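Local coordinates for angiopoietin-related protein 3 (Homo sapiens, PDB 6EUA) that raises plasma triglycerides by inhibiting lipoprotein lipase, and through its fibrinogen-like domain, the part described here, mediates endothelial cell adhesion, at residues 14-19 and 39-44; 33-38 and 84-89; 102-105 and 109-112; 167-172 and 214-219. All coordinates share one frame; numbering follows the deposited sequence. Where two conformers were deposited one is given.

In the fold
All four contacts lie in the fibrinogen C-terminal domain, and all reach its large antiparallel sheet. Contact 4, its centre about 3 Å from that of the chain, is the buried one: methionine against tryptophans, without a hydrogen bond between its segments. Contacts 1, 2 and 3 are only partly buried, their centres 14 to 16 Å out. Contacts 1 and 2 share strand 37-44, the first packing a helix and a disulfide on it, the second laying a lysine over a phenylalanine beside a neighbouring subunit. Contact 3 alone is joined by backbone hydrogen bonds. A salt bridge, Asp-42 to Lys-215, ties contact 1 to contact 4, while Leu-102 of contact 3 packs on Thr-214.

Contact 1: residues 14-19 and 39-44; sequences TTIYNR and VYCDVI
Ile-16 and Tyr-17, on the last turn of helix 13-18, face Cys-41 and Val-43 of strand 37-44 with the backbones well apart: the CA atoms of Ile-16 and Cys-41 are 8.4 Å from each other, those of Tyr-17 and Val-43 8.3 Å. At that spacing side chains alone bridge the gap. Consecutive helix residues meet alternate strand residues, because Cys-41 and Val-43 project from the same side of the strand. Ile-16 reaches over with the end of its longer branch, CD1 lying 3.9 Å from Cys-41 SG. Tyr-17 has CG anti to the backbone N (chi1 -176°), which carries the ring out toward Val-43, and the two side chains cross at about a right angle. Both valine methyls touch the ring, on neighbouring carbons: Val-43 CG1 is 3.9 Å from Tyr-17 CE2, and Val-43 CG2 is 4.0 Å from Tyr-17 CD2. The ring also stacks with His-22. Cys-41 SG is bonded to Cys-13 SG at the start of the same helix, so the methyl of Ile-16 packs against one half of a disulfide. No hydrogen bond joins the two segments, and what they bury together, 150 Å², is small. The chemistry implies that the covalent S-S link fixes the helix on the sheet, with the apolar contacts of isoleucine and tyrosine filling in beside it.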
loop_
_atom_site.group_PDB
_atom_site.type_symbol
_atom_site.label_atom_id
_atom_site.label_comp_id
_atom_site.label_asym_id
_atom_site.label_seq_id
_atom_site.Cartn_x
_atom_site.Cartn_y
_atom_site.Cartn_z
ATOM N N THR A 14 -0.637 12.573 -14.556
ATOM C CA THR A 14 -0.629 12.412 -16.005
ATOM C C THR A 14 0.797 12.395 -16.536
ATOM O O THR A 14 1.132 11.606 -17.434
ATOM C CB THR A 14 -1.438 13.532 -16.661
ATOM O OG1 THR A 14 -2.812 13.391 -16.300
ATOM C CG2 THR A 14 -1.297 13.523 -18.187
ATOM N N THR A 15 1.664 13.249 -15.986
ATOM C CA THR A 15 3.044 13.234 -16.444
ATOM C C THR A 15 3.794 12.023 -15.884
ATOM O O THR A 15 4.742 11.526 -16.495
ATOM C CB THR A 15 3.738 14.526 -16.048
ATOM O OG1 THR A 15 4.304 14.389 -14.753
ATOM C CG2 THR A 15 2.742 15.688 -16.000
ATOM N N ILE A 16 3.398 11.537 -14.708
ATOM C CA ILE A 16 3.942 10.271 -14.230
ATOM C C ILE A 16 3.593 9.152 -15.204
ATOM O O ILE A 16 4.458 8.356 -15.590
ATOM C CB ILE A 16 3.438 9.979 -12.802
ATOM C CG1 ILE A 16 4.224 10.821 -11.807
ATOM C CG2 ILE A 16 3.556 8.493 -12.473
ATOM C CD1 ILE A 16 3.680 10.805 -10.437
ATOM N N TYR A 17 2.323 9.079 -15.623
ATOM C CA TYR A 17 1.916 8.083 -16.606
ATOM C C TYR A 17 2.689 8.250 -17.907
ATOM O O TYR A 17 3.292 7.295 -18.407
ATOM C CB TYR A 17 0.406 8.168 -16.843
ATOM C CG TYR A 17 -0.130 7.115 -17.781
ATOM C CD1 TYR A 17 -0.144 7.335 -19.150
ATOM C CD2 TYR A 17 -0.638 5.903 -17.301
ATOM C CE1 TYR A 17 -0.635 6.389 -20.014
ATOM C CE2 TYR A 17 -1.135 4.942 -18.173
ATOM C CZ TYR A 17 -1.133 5.201 -19.530
ATOM O OH TYR A 17 -1.617 4.265 -20.411
ATOM N N ASN A 18 2.714 9.465 -18.457
ATOM C CA ASN A 18 3.391 9.661 -19.740
ATOM C C ASN A 18 4.878 9.337 -19.678
ATOM O O ASN A 18 5.470 9.030 -20.716
ATOM C CB ASN A 18 3.184 11.094 -20.258
ATOM C CG ASN A 18 1.722 11.426 -20.453
ATOM O OD1 ASN A 18 0.881 10.529 -20.541
ATOM N ND2 ASN A 18 1.409 12.712 -20.546
ATOM N N ARG A 19 5.486 9.365 -18.497
ATOM C CA ARG A 19 6.879 8.976 -18.337
ATOM C C ARG A 19 7.066 7.472 -18.131
ATOM O O ARG A 19 8.177 7.042 -17.803
ATOM C CB ARG A 19 7.499 9.731 -17.164
ATOM C CG ARG A 19 7.754 11.189 -17.447
ATOM C CD ARG A 19 8.733 11.778 -16.457
ATOM N NE ARG A 19 8.663 13.235 -16.454
ATOM C CZ ARG A 19 9.322 14.011 -15.600
ATOM N NH1 ARG A 19 10.101 13.462 -14.675
ATOM N NH2 ARG A 19 9.197 15.334 -15.668
ATOM N N VAL A 39 1.030 11.483 -3.731
ATOM C CA VAL A 39 -0.340 11.269 -4.161
ATOM C C VAL A 39 -0.507 9.797 -4.497
ATOM O O VAL A 39 0.466 9.063 -4.700
ATOM C CB VAL A 39 -0.713 12.135 -5.383
ATOM C CG1 VAL A 39 -0.769 13.606 -5.007
ATOM C CG2 VAL A 39 0.246 11.870 -6.573
ATOM N N TYR A 40 -1.764 9.367 -4.547
ATOM C CA TYR A 40 -2.113 8.084 -5.144
ATOM C C TYR A 40 -2.527 8.344 -6.589
ATOM O O TYR A 40 -3.476 9.100 -6.838
ATOM C CB TYR A 40 -3.227 7.371 -4.373
ATOM C CG TYR A 40 -3.421 5.960 -4.860
ATOM C CD1 TYR A 40 -4.269 5.678 -5.928
ATOM C CD2 TYR A 40 -2.726 4.908 -4.278
ATOM C CE1 TYR A 40 -4.420 4.375 -6.395
ATOM C CE2 TYR A 40 -2.876 3.608 -4.731
ATOM C CZ TYR A 40 -3.721 3.351 -5.786
ATOM O OH TYR A 40 -3.858 2.062 -6.239
ATOM N N CYS A 41 -1.781 7.771 -7.538
ATOM C CA CYS A 41 -2.130 7.877 -8.951
ATOM C C CYS A 41 -2.970 6.661 -9.308
ATOM O O CYS A 41 -2.556 5.524 -9.063
ATOM C CB CYS A 41 -0.891 7.963 -9.847
ATOM S SG CYS A 41 0.116 9.489 -9.658
ATOM N N ASP A 42 -4.137 6.898 -9.890
ATOM C CA ASP A 42 -5.105 5.845 -10.169
ATOM C C ASP A 42 -5.374 5.828 -11.667
ATOM O O ASP A 42 -5.994 6.752 -12.204
ATOM C CB ASP A 42 -6.386 6.072 -9.372
ATOM C CG ASP A 42 -7.175 4.793 -9.138
ATOM O OD1 ASP A 42 -6.719 3.705 -9.563
ATOM O OD2 ASP A 42 -8.261 4.891 -8.519
ATOM N N VAL A 43 -4.888 4.785 -12.331
ATOM C CA VAL A 43 -5.077 4.592 -13.763
ATOM C C VAL A 43 -6.362 3.808 -13.941
ATOM O O VAL A 43 -6.522 2.723 -13.372
ATOM C CB VAL A 43 -3.883 3.853 -14.386
ATOM C CG1 VAL A 43 -4.053 3.687 -15.899
ATOM C CG2 VAL A 43 -2.591 4.585 -14.054
ATOM N N ILE A 44 -7.295 4.377 -14.694
ATOM C CA ILE A 44 -8.586 3.754 -14.955
ATOM C C ILE A 44 -8.745 3.655 -16.461
ATOM O O ILE A 44 -8.789 4.678 -17.156
ATOM C CB ILE A 44 -9.736 4.525 -14.298
ATOM C CG1 ILE A 44 -9.445 4.670 -12.807
ATOM C CG2 ILE A 44 -11.069 3.825 -14.499
ATOM C CD1 ILE A 44 -10.357 5.632 -12.134
#

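Contact 2: residues 33-38 and 84-89; sequences NSQVFH and LEKIYS
Phe-37 and Lys-86 carry this contact, a helix-on-strand packing of the fibrinogen C-terminal domain in which helix 84-91 meets the start of strand 37-44. The lysine runs across one face of the phenylalanine ring, the two side chains sliding past each other in opposite directions. Lys-86 CD sits 3.5 Å above the ring plane, offset toward the rim and 22° off the normal from the centroid, a CH-pi contact; Lys-86 CB lies near Phe-37 CZ, and Lys-86 CE comes within 3.6 Å of Phe-37 CB. The chain stays extended until a bend at its last torsion (chi4 55°) turns NZ beyond the ring, where any cation-pi attraction is weak at best. There NZ is hydrogen-bonded to Tyr-71 O and to Gly-20 O of the third subunit, so the lysine whose stem lies on the aromatic face also bonds to a neighbouring subunit. An alanine in place of Phe-37 would remove that face and is likely to leave the aliphatic stem of Lys-86 freer to move. Farther along the helix, Ser-89 meets Ser-34, in the loop before the strand, through a water: it donates to Ser-34 OG at 3.2 Å and lies 2.9 Å from Ser-89 OG, while Ser-34 OG itself donates to a lone pair of Gln-35 O, 2.9 Å away.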
loop_
_atom_site.group_PDB
_atom_site.type_symbol
_atom_site.label_atom_id
_atom_site.label_comp_id
_atom_site.label_asym_id
_atom_site.label_seq_id
_atom_site.Cartn_x
_atom_site.Cartn_y
_atom_site.Cartn_z
ATOM N N ASN A 33 5.555 25.886 -8.058
ATOM C CA ASN A 33 5.542 26.754 -6.875
ATOM C C ASN A 33 5.109 26.014 -5.612
ATOM O O ASN A 33 4.465 26.590 -4.732
ATOM C CB ASN A 33 4.654 27.980 -7.100
ATOM C CG ASN A 33 4.992 28.712 -8.378
ATOM O OD1 ASN A 33 6.123 28.647 -8.863
ATOM N ND2 ASN A 33 4.013 29.418 -8.935
ATOM N N SER A 34 5.475 24.742 -5.490
ATOM C CA SER A 34 4.971 23.915 -4.407
ATOM C C SER A 34 6.082 23.027 -3.866
ATOM O O SER A 34 7.072 22.752 -4.541
ATOM C CB SER A 34 3.784 23.046 -4.867
ATOM O OG SER A 34 3.397 22.106 -3.868
ATOM N N GLN A 35 5.892 22.581 -2.630
ATOM C CA GLN A 35 6.696 21.526 -2.031
ATOM C C GLN A 35 6.357 20.164 -2.647
ATOM O O GLN A 35 5.271 19.953 -3.199
ATOM C CB GLN A 35 6.441 21.512 -0.531
ATOM C CG GLN A 35 4.957 21.785 -0.246
ATOM C CD GLN A 35 4.467 21.246 1.077
ATOM O OE1 GLN A 35 4.707 21.843 2.125
ATOM N NE2 GLN A 35 3.740 20.136 1.034
ATOM N N VAL A 36 7.313 19.232 -2.550
ATOM C CA VAL A 36 7.068 17.840 -2.917
ATOM C C VAL A 36 6.027 17.257 -1.975
ATOM O O VAL A 36 6.061 17.494 -0.761
ATOM C CB VAL A 36 8.366 17.012 -2.843
ATOM C CG1 VAL A 36 8.062 15.537 -3.075
ATOM C CG2 VAL A 36 9.424 17.529 -3.817
ATOM N N PHE A 37 5.078 16.508 -2.528
ATOM C CA PHE A 37 4.170 15.730 -1.701
ATOM C C PHE A 37 3.744 14.481 -2.470
ATOM O O PHE A 37 3.939 14.375 -3.683
ATOM C CB PHE A 37 2.963 16.564 -1.232
ATOM C CG PHE A 37 2.081 17.083 -2.342
ATOM C CD1 PHE A 37 1.029 16.328 -2.818
ATOM C CD2 PHE A 37 2.264 18.357 -2.853
ATOM C CE1 PHE A 37 0.196 16.813 -3.840
ATOM C CE2 PHE A 37 1.426 18.871 -3.861
ATOM C CZ PHE A 37 0.395 18.096 -4.352
ATOM N N HIS A 38 3.166 13.529 -1.743
ATOM C CA HIS A 38 2.831 12.229 -2.304
ATOM C C HIS A 38 1.348 12.145 -2.615
ATOM O O HIS A 38 0.515 12.646 -1.854
ATOM C CB HIS A 38 3.224 11.094 -1.357
ATOM C CG HIS A 38 4.699 10.976 -1.175
ATOM N ND1 HIS A 38 5.455 10.017 -1.814
ATOM C CD2 HIS A 38 5.569 11.736 -0.470
ATOM C CE1 HIS A 38 6.726 10.178 -1.490
ATOM N NE2 HIS A 38 6.823 11.210 -0.672
ATOM N N LEU A 84 -7.002 20.579 0.471
ATOM C CA LEU A 84 -7.423 21.601 -0.489
ATOM C C LEU A 84 -6.228 22.367 -1.044
ATOM O O LEU A 84 -6.162 22.648 -2.251
ATOM C CB LEU A 84 -8.424 22.559 0.160
ATOM C CG LEU A 84 -9.812 21.943 0.366
ATOM C CD1 LEU A 84 -10.724 22.793 1.284
ATOM C CD2 LEU A 84 -10.484 21.700 -0.981
ATOM N N GLU A 85 -5.261 22.697 -0.186
ATOM C CA GLU A 85 -4.082 23.396 -0.675
ATOM C C GLU A 85 -3.322 22.543 -1.686
ATOM O O GLU A 85 -2.856 23.051 -2.714
ATOM C CB GLU A 85 -3.189 23.805 0.495
ATOM C CG GLU A 85 -2.955 25.314 0.576
ATOM C CD GLU A 85 -3.105 26.020 -0.777
ATOM O OE1 GLU A 85 -2.296 25.734 -1.701
ATOM O OE2 GLU A 85 -4.028 26.860 -0.909
ATOM N N LYS A 86 -3.221 21.245 -1.436
ATOM C CA LYS A 86 -2.539 20.384 -2.392
ATOM C C LYS A 86 -3.349 20.222 -3.677
ATOM O O LYS A 86 -2.781 20.245 -4.778
ATOM C CB LYS A 86 -2.239 19.038 -1.743
ATOM C CG LYS A 86 -1.075 19.110 -0.753
ATOM C CD LYS A 86 -0.786 17.742 -0.159
ATOM C CE LYS A 86 0.313 17.805 0.888
ATOM N NZ LYS A 86 -0.002 18.789 1.927
ATOM N N ILE A 87 -4.680 20.099 -3.568
ATOM C CA ILE A 87 -5.506 19.985 -4.774
ATOM C C ILE A 87 -5.376 21.241 -5.619
ATOM O O ILE A 87 -5.243 21.169 -6.848
ATOM C CB ILE A 87 -6.980 19.708 -4.420
ATOM C CG1 ILE A 87 -7.122 18.348 -3.765
ATOM C CG2 ILE A 87 -7.856 19.764 -5.675
ATOM C CD1 ILE A 87 -8.222 18.315 -2.726
ATOM N N TYR A 88 -5.416 22.416 -4.974
ATOM C CA TYR A 88 -5.303 23.660 -5.725
ATOM C C TYR A 88 -3.925 23.786 -6.356
ATOM O O TYR A 88 -3.807 24.306 -7.473
ATOM C CB TYR A 88 -5.615 24.881 -4.841
ATOM C CG TYR A 88 -5.562 26.176 -5.625
ATOM C CD1 TYR A 88 -6.610 26.542 -6.459
ATOM C CD2 TYR A 88 -4.447 27.011 -5.569
ATOM C CE1 TYR A 88 -6.561 27.703 -7.212
ATOM C CE2 TYR A 88 -4.389 28.186 -6.320
ATOM C CZ TYR A 88 -5.455 28.524 -7.140
ATOM O OH TYR A 88 -5.428 29.679 -7.894
ATOM N N SER A 89 -2.880 23.292 -5.673
ATOM C CA SER A 89 -1.542 23.293 -6.261
ATOM C C SER A 89 -1.522 22.530 -7.579
ATOM O O SER A 89 -0.813 22.906 -8.522
ATOM C CB SER A 89 -0.540 22.674 -5.287
ATOM O OG SER A 89 -0.160 23.611 -4.312
HETATM O O HOH W 1 0.828 22.227 -1.954
#

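Contact 3: residues 102-105 and 109-112; sequences LEDW and KHYI
His-110 and Leu-102 form an antiparallel hydrogen-bonded pair close to the turn that joins strands 96-104 and 109-118 in a beta hairpin. The bond from Leu-102 N to His-110 O and the return bond from His-110 N to Leu-102 O are both 2.8 Å long, the second almost straight at 175°. The next pair, Glu-103 with Lys-109, is non-hydrogen-bonded; here Lys-109 CA makes a CA-H...O contact with Leu-102 O at 3.5 Å. From the backbone, the His-110 side chain leaves on the same face of the sheet as Leu-102. Its CB passes 4.0 Å from Leu-102 O. CG lies anti to the carbonyl carbon (chi1 -56°), which swings the ring along the hairpin toward Asp-104. ND1 is 3.9 Å from Asp-104 OD2, too long for a hydrogen bond, and this buried nitrogen has no partner in the model. At the tip CE1 meets the same OD2 at 3.2 Å, edge-on and near the ring plane, with carboxylate and ring planes turned 56° from each other. That oxygen faces a ring C-H, probably a polarised one, while the other, Asp-104 OD1, accepts a hydrogen bond from Asn-108 N in the turn. The ring also makes an edge-to-face contact with Tyr-209 of strand 208-211, and strand 208-211 further receives Leu-102 on Ile-211; on its other edge, strand 96-104 pairs with strand 213-220.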
loop_
_atom_site.group_PDB
_atom_site.type_symbol
_atom_site.label_atom_id
_atom_site.label_comp_id
_atom_site.label_asym_id
_atom_site.label_seq_id
_atom_site.Cartn_x
_atom_site.Cartn_y
_atom_site.Cartn_z
ATOM N N LEU A 102 -18.754 5.930 -7.204
ATOM C CA LEU A 102 -19.487 5.457 -6.051
ATOM C C LEU A 102 -19.709 3.963 -6.212
ATOM O O LEU A 102 -19.925 3.469 -7.322
ATOM C CB LEU A 102 -20.827 6.193 -5.904
ATOM C CG LEU A 102 -20.830 7.717 -6.061
ATOM C CD1 LEU A 102 -22.271 8.208 -6.246
ATOM C CD2 LEU A 102 -20.190 8.388 -4.860
ATOM N N GLU A 103 -19.647 3.246 -5.103
ATOM C CA GLU A 103 -20.006 1.839 -5.074
ATOM C C GLU A 103 -21.043 1.680 -3.976
ATOM O O GLU A 103 -20.844 2.173 -2.862
ATOM C CB GLU A 103 -18.768 0.966 -4.833
ATOM C CG GLU A 103 -19.041 -0.360 -4.163
ATOM C CD GLU A 103 -17.781 -1.198 -3.991
ATOM O OE1 GLU A 103 -17.364 -1.862 -4.966
ATOM O OE2 GLU A 103 -17.205 -1.184 -2.881
ATOM N N ASP A 104 -22.166 1.047 -4.301
ATOM C CA ASP A 104 -23.234 0.897 -3.325
ATOM C C ASP A 104 -22.984 -0.366 -2.502
ATOM O O ASP A 104 -21.956 -1.034 -2.649
ATOM C CB ASP A 104 -24.590 0.895 -4.022
ATOM C CG ASP A 104 -24.703 -0.182 -5.084
ATOM O OD1 ASP A 104 -24.610 -1.378 -4.731
ATOM O OD2 ASP A 104 -24.907 0.171 -6.266
ATOM N N TRP A 105 -23.917 -0.704 -1.607
ATOM C CA TRP A 105 -23.764 -1.910 -0.799
ATOM C C TRP A 105 -23.987 -3.182 -1.605
ATOM O O TRP A 105 -23.422 -4.222 -1.258
ATOM C CB TRP A 105 -24.698 -1.846 0.418
ATOM C CG TRP A 105 -24.283 -0.723 1.315
ATOM C CD1 TRP A 105 -24.668 0.584 1.216
ATOM C CD2 TRP A 105 -23.350 -0.786 2.406
ATOM N NE1 TRP A 105 -24.049 1.336 2.186
ATOM C CE2 TRP A 105 -23.235 0.523 2.930
ATOM C CE3 TRP A 105 -22.608 -1.817 2.994
ATOM C CZ2 TRP A 105 -22.409 0.826 4.013
ATOM C CZ3 TRP A 105 -21.787 -1.513 4.072
ATOM C CH2 TRP A 105 -21.696 -0.200 4.570
ATOM N N LYS A 109 -21.269 -0.312 -9.365
ATOM C CA LYS A 109 -20.393 0.836 -9.542
ATOM C C LYS A 109 -21.090 1.908 -10.367
ATOM O O LYS A 109 -21.609 1.625 -11.452
ATOM C CB LYS A 109 -19.087 0.425 -10.220
ATOM C CG LYS A 109 -18.229 -0.502 -9.384
ATOM C CD LYS A 109 -16.794 -0.539 -9.893
ATOM C CE LYS A 109 -16.644 -1.496 -11.079
ATOM N NZ LYS A 109 -17.052 -0.893 -12.387
ATOM N N HIS A 110 -21.084 3.133 -9.854
ATOM C CA HIS A 110 -21.572 4.310 -10.559
ATOM C C HIS A 110 -20.437 5.318 -10.694
ATOM O O HIS A 110 -19.602 5.442 -9.797
ATOM C CB HIS A 110 -22.745 4.955 -9.811
ATOM C CG HIS A 110 -23.880 4.018 -9.546
ATOM N ND1 HIS A 110 -24.037 3.358 -8.345
ATOM C CD2 HIS A 110 -24.915 3.629 -10.327
ATOM C CE1 HIS A 110 -25.123 2.606 -8.398
ATOM N NE2 HIS A 110 -25.674 2.753 -9.590
ATOM N N TYR A 111 -20.411 6.046 -11.808
ATOM C CA TYR A 111 -19.441 7.116 -11.996
ATOM C C TYR A 111 -20.125 8.324 -12.615
ATOM O O TYR A 111 -21.161 8.210 -13.279
ATOM C CB TYR A 111 -18.264 6.687 -12.886
ATOM C CG TYR A 111 -18.605 6.699 -14.362
ATOM C CD1 TYR A 111 -18.243 7.768 -15.178
ATOM C CD2 TYR A 111 -19.312 5.647 -14.937
ATOM C CE1 TYR A 111 -18.570 7.781 -16.526
ATOM C CE2 TYR A 111 -19.643 5.656 -16.281
ATOM C CZ TYR A 111 -19.268 6.725 -17.070
ATOM O OH TYR A 111 -19.590 6.741 -18.407
ATOM N N ILE A 112 -19.517 9.487 -12.401
ATOM C CA ILE A 112 -19.932 10.701 -13.088
ATOM C C ILE A 112 -18.719 11.605 -13.225
ATOM O O ILE A 112 -17.870 11.677 -12.330
ATOM C CB ILE A 112 -21.114 11.389 -12.361
ATOM C CG1 ILE A 112 -21.489 12.707 -13.042
ATOM C CG2 ILE A 112 -20.843 11.549 -10.879
ATOM C CD1 ILE A 112 -22.806 13.305 -12.519
#

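Contact 4: residues 167-172 and 214-219; sequences GGWWWH and TKMLIH
A Met-aromatic contact near the centre of the fibrinogen C-terminal domain brings Met-216 of strand 213-220 against two successive tryptophans, Trp-169 and Trp-170. The backbones stay far apart, 12.4 Å between the CA atoms of Trp-169 and Met-216, and long side chains span the distance. Met-216 SD lies in the plane of the Trp-169 indole at the edge of its six-membered ring, 86° off the normal and 3.8 Å from both CZ3 and CH2 of Trp-169. The sulfur thus faces the ring's C-H rim and not its pi cloud. A bend at chi3 (63°) then turns the methyl back beside the same corner, so that Met-216 CE is 3.7 Å from Trp-169 CH2 and 4.3 Å from Trp-170 CZ3, within reach of both indoles. Trp-169 has CG anti to its main-chain nitrogen (chi1 -161°), which carries the benzene end of the indole in toward the methionine. Trp-170 lies over one face of that indole, its CE3 4.1 Å above the plane. A leucine in place of Trp-169 would lack the outer ring, and the sulfur and methyl of Met-216 would probably lose their main partner here, with a gap left beside Trp-170. The polar end of Trp-170 is satisfied, NE1 donating to Tyr-125 O. Strand 169-171 pairs with strand 147-149, Trp-170 packs on Leu-84 of helix 84-91, and Met-216 sits on strand 213-220 between strands 47-55 and 96-104 of the large sheet.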
loop_
_atom_site.group_PDB
_atom_site.type_symbol
_atom_site.label_atom_id
_atom_site.label_comp_id
_atom_site.label_asym_id
_atom_site.label_seq_id
_atom_site.Cartn_x
_atom_site.Cartn_y
_atom_site.Cartn_z
ATOM N N GLY A 167 -18.360 17.006 8.356
ATOM C CA GLY A 167 -17.411 16.889 7.268
ATOM C C GLY A 167 -17.258 18.179 6.479
ATOM O O GLY A 167 -18.011 19.149 6.633
ATOM N N GLY A 168 -16.238 18.186 5.622
ATOM C CA GLY A 168 -15.936 19.333 4.778
ATOM C C GLY A 168 -16.393 19.087 3.350
ATOM O O GLY A 168 -16.039 18.078 2.741
ATOM N N TRP A 169 -17.169 20.035 2.817
ATOM C CA TRP A 169 -17.805 19.852 1.516
ATOM C C TRP A 169 -18.123 21.204 0.892
ATOM O O TRP A 169 -18.129 22.238 1.565
ATOM C CB TRP A 169 -19.094 19.016 1.623
ATOM C CG TRP A 169 -19.547 18.419 0.314
ATOM C CD1 TRP A 169 -20.753 18.631 -0.344
ATOM C CD2 TRP A 169 -18.805 17.506 -0.503
ATOM N NE1 TRP A 169 -20.782 17.904 -1.511
ATOM C CE2 TRP A 169 -19.604 17.203 -1.628
ATOM C CE3 TRP A 169 -17.536 16.909 -0.391
ATOM C CZ2 TRP A 169 -19.172 16.333 -2.635
ATOM C CZ3 TRP A 169 -17.116 16.028 -1.387
ATOM C CH2 TRP A 169 -17.928 15.757 -2.494
ATOM N N TRP A 170 -18.405 21.172 -0.410
ATOM C CA TRP A 170 -18.757 22.362 -1.176
ATOM C C TRP A 170 -20.275 22.519 -1.203
ATOM O O TRP A 170 -20.995 21.550 -1.462
ATOM C CB TRP A 170 -18.217 22.258 -2.603
ATOM C CG TRP A 170 -16.695 22.316 -2.776
ATOM C CD1 TRP A 170 -15.915 23.447 -2.873
ATOM C CD2 TRP A 170 -15.795 21.204 -2.900
ATOM N NE1 TRP A 170 -14.593 23.101 -3.051
ATOM C CE2 TRP A 170 -14.492 21.735 -3.077
ATOM C CE3 TRP A 170 -15.963 19.813 -2.886
ATOM C CZ2 TRP A 170 -13.364 20.925 -3.230
ATOM C CZ3 TRP A 170 -14.843 19.002 -3.051
ATOM C CH2 TRP A 170 -13.555 19.565 -3.209
ATOM N N TRP A 171 -20.759 23.736 -0.949
ATOM C CA TRP A 171 -22.188 23.948 -0.759
ATOM C C TRP A 171 -22.655 25.187 -1.504
ATOM O O TRP A 171 -21.884 26.108 -1.776
ATOM C CB TRP A 171 -22.557 24.091 0.727
ATOM C CG TRP A 171 -22.344 22.821 1.520
ATOM C CD1 TRP A 171 -21.374 22.588 2.463
ATOM C CD2 TRP A 171 -23.112 21.610 1.434
ATOM N NE1 TRP A 171 -21.496 21.311 2.965
ATOM C CE2 TRP A 171 -22.550 20.690 2.349
ATOM C CE3 TRP A 171 -24.211 21.211 0.662
ATOM C CZ2 TRP A 171 -23.051 19.397 2.513
ATOM C CZ3 TRP A 171 -24.717 19.930 0.838
ATOM C CH2 TRP A 171 -24.136 19.040 1.757
ATOM N N HIS A 172 -23.945 25.176 -1.828
ATOM C CA HIS A 172 -24.689 26.337 -2.288
ATOM C C HIS A 172 -26.037 26.277 -1.581
ATOM O O HIS A 172 -26.392 25.255 -0.989
ATOM C CB HIS A 172 -24.821 26.320 -3.817
ATOM C CG HIS A 172 -25.863 27.242 -4.366
ATOM N ND1 HIS A 172 -26.703 26.865 -5.390
ATOM C CD2 HIS A 172 -26.146 28.538 -4.103
ATOM C CE1 HIS A 172 -27.499 27.872 -5.697
ATOM N NE2 HIS A 172 -27.190 28.896 -4.922
ATOM N N THR A 214 -16.335 5.581 -1.794
ATOM C CA THR A 214 -16.243 6.684 -2.739
ATOM C C THR A 214 -14.805 6.869 -3.199
ATOM O O THR A 214 -13.860 6.598 -2.455
ATOM C CB THR A 214 -16.745 8.037 -2.130
ATOM O OG1 THR A 214 -15.863 8.471 -1.072
ATOM C CG2 THR A 214 -18.173 7.898 -1.596
ATOM N N LYS A 215 -14.656 7.354 -4.431
ATOM C CA LYS A 215 -13.403 7.907 -4.920
ATOM C C LYS A 215 -13.708 9.222 -5.612
ATOM O O LYS A 215 -14.701 9.333 -6.336
ATOM C CB LYS A 215 -12.699 6.986 -5.921
ATOM C CG LYS A 215 -12.000 5.762 -5.330
ATOM C CD LYS A 215 -11.524 4.859 -6.455
ATOM C CE LYS A 215 -10.889 3.576 -5.943
ATOM N NZ LYS A 215 -9.837 3.071 -6.866
ATOM N N MET A 216 -12.842 10.208 -5.411
ATOM C CA MET A 216 -12.844 11.433 -6.198
ATOM C C MET A 216 -11.502 11.543 -6.905
ATOM O O MET A 216 -10.451 11.448 -6.260
ATOM C CB MET A 216 -13.117 12.654 -5.313
ATOM C CG MET A 216 -14.370 12.473 -4.438
ATOM S SD MET A 216 -14.798 13.940 -3.477
ATOM C CE MET A 216 -15.136 15.078 -4.814
ATOM N N LEU A 217 -11.540 11.731 -8.229
ATOM C CA LEU A 217 -10.352 11.668 -9.073
ATOM C C LEU A 217 -10.312 12.844 -10.041
ATOM O O LEU A 217 -11.333 13.192 -10.633
ATOM C CB LEU A 217 -10.322 10.359 -9.876
ATOM C CG LEU A 217 -10.244 9.096 -9.011
ATOM C CD1 LEU A 217 -11.452 8.205 -9.253
ATOM C CD2 LEU A 217 -8.934 8.360 -9.261
ATOM N N ILE A 218 -9.122 13.417 -10.258
ATOM C CA ILE A 218 -8.982 14.544 -11.180
ATOM C C ILE A 218 -7.868 14.287 -12.186
ATOM O O ILE A 218 -6.930 13.523 -11.930
ATOM C CB ILE A 218 -8.723 15.882 -10.447
ATOM C CG1 ILE A 218 -7.313 15.913 -9.838
ATOM C CG2 ILE A 218 -9.794 16.127 -9.388
ATOM C CD1 ILE A 218 -7.023 17.214 -9.073
ATOM N N HIS A 219 -7.977 14.941 -13.344
ATOM C CA HIS A 219 -6.884 14.986 -14.311
ATOM C C HIS A 219 -7.062 16.215 -15.195
ATOM O O HIS A 219 -8.188 16.701 -15.348
ATOM C CB HIS A 219 -6.809 13.689 -15.142
ATOM C CG HIS A 219 -7.861 13.547 -16.203
ATOM N ND1 HIS A 219 -7.918 14.351 -17.322
ATOM C CD2 HIS A 219 -8.860 12.643 -16.343
ATOM C CE1 HIS A 219 -8.926 13.967 -18.089
ATOM N NE2 HIS A 219 -9.517 12.936 -17.514
#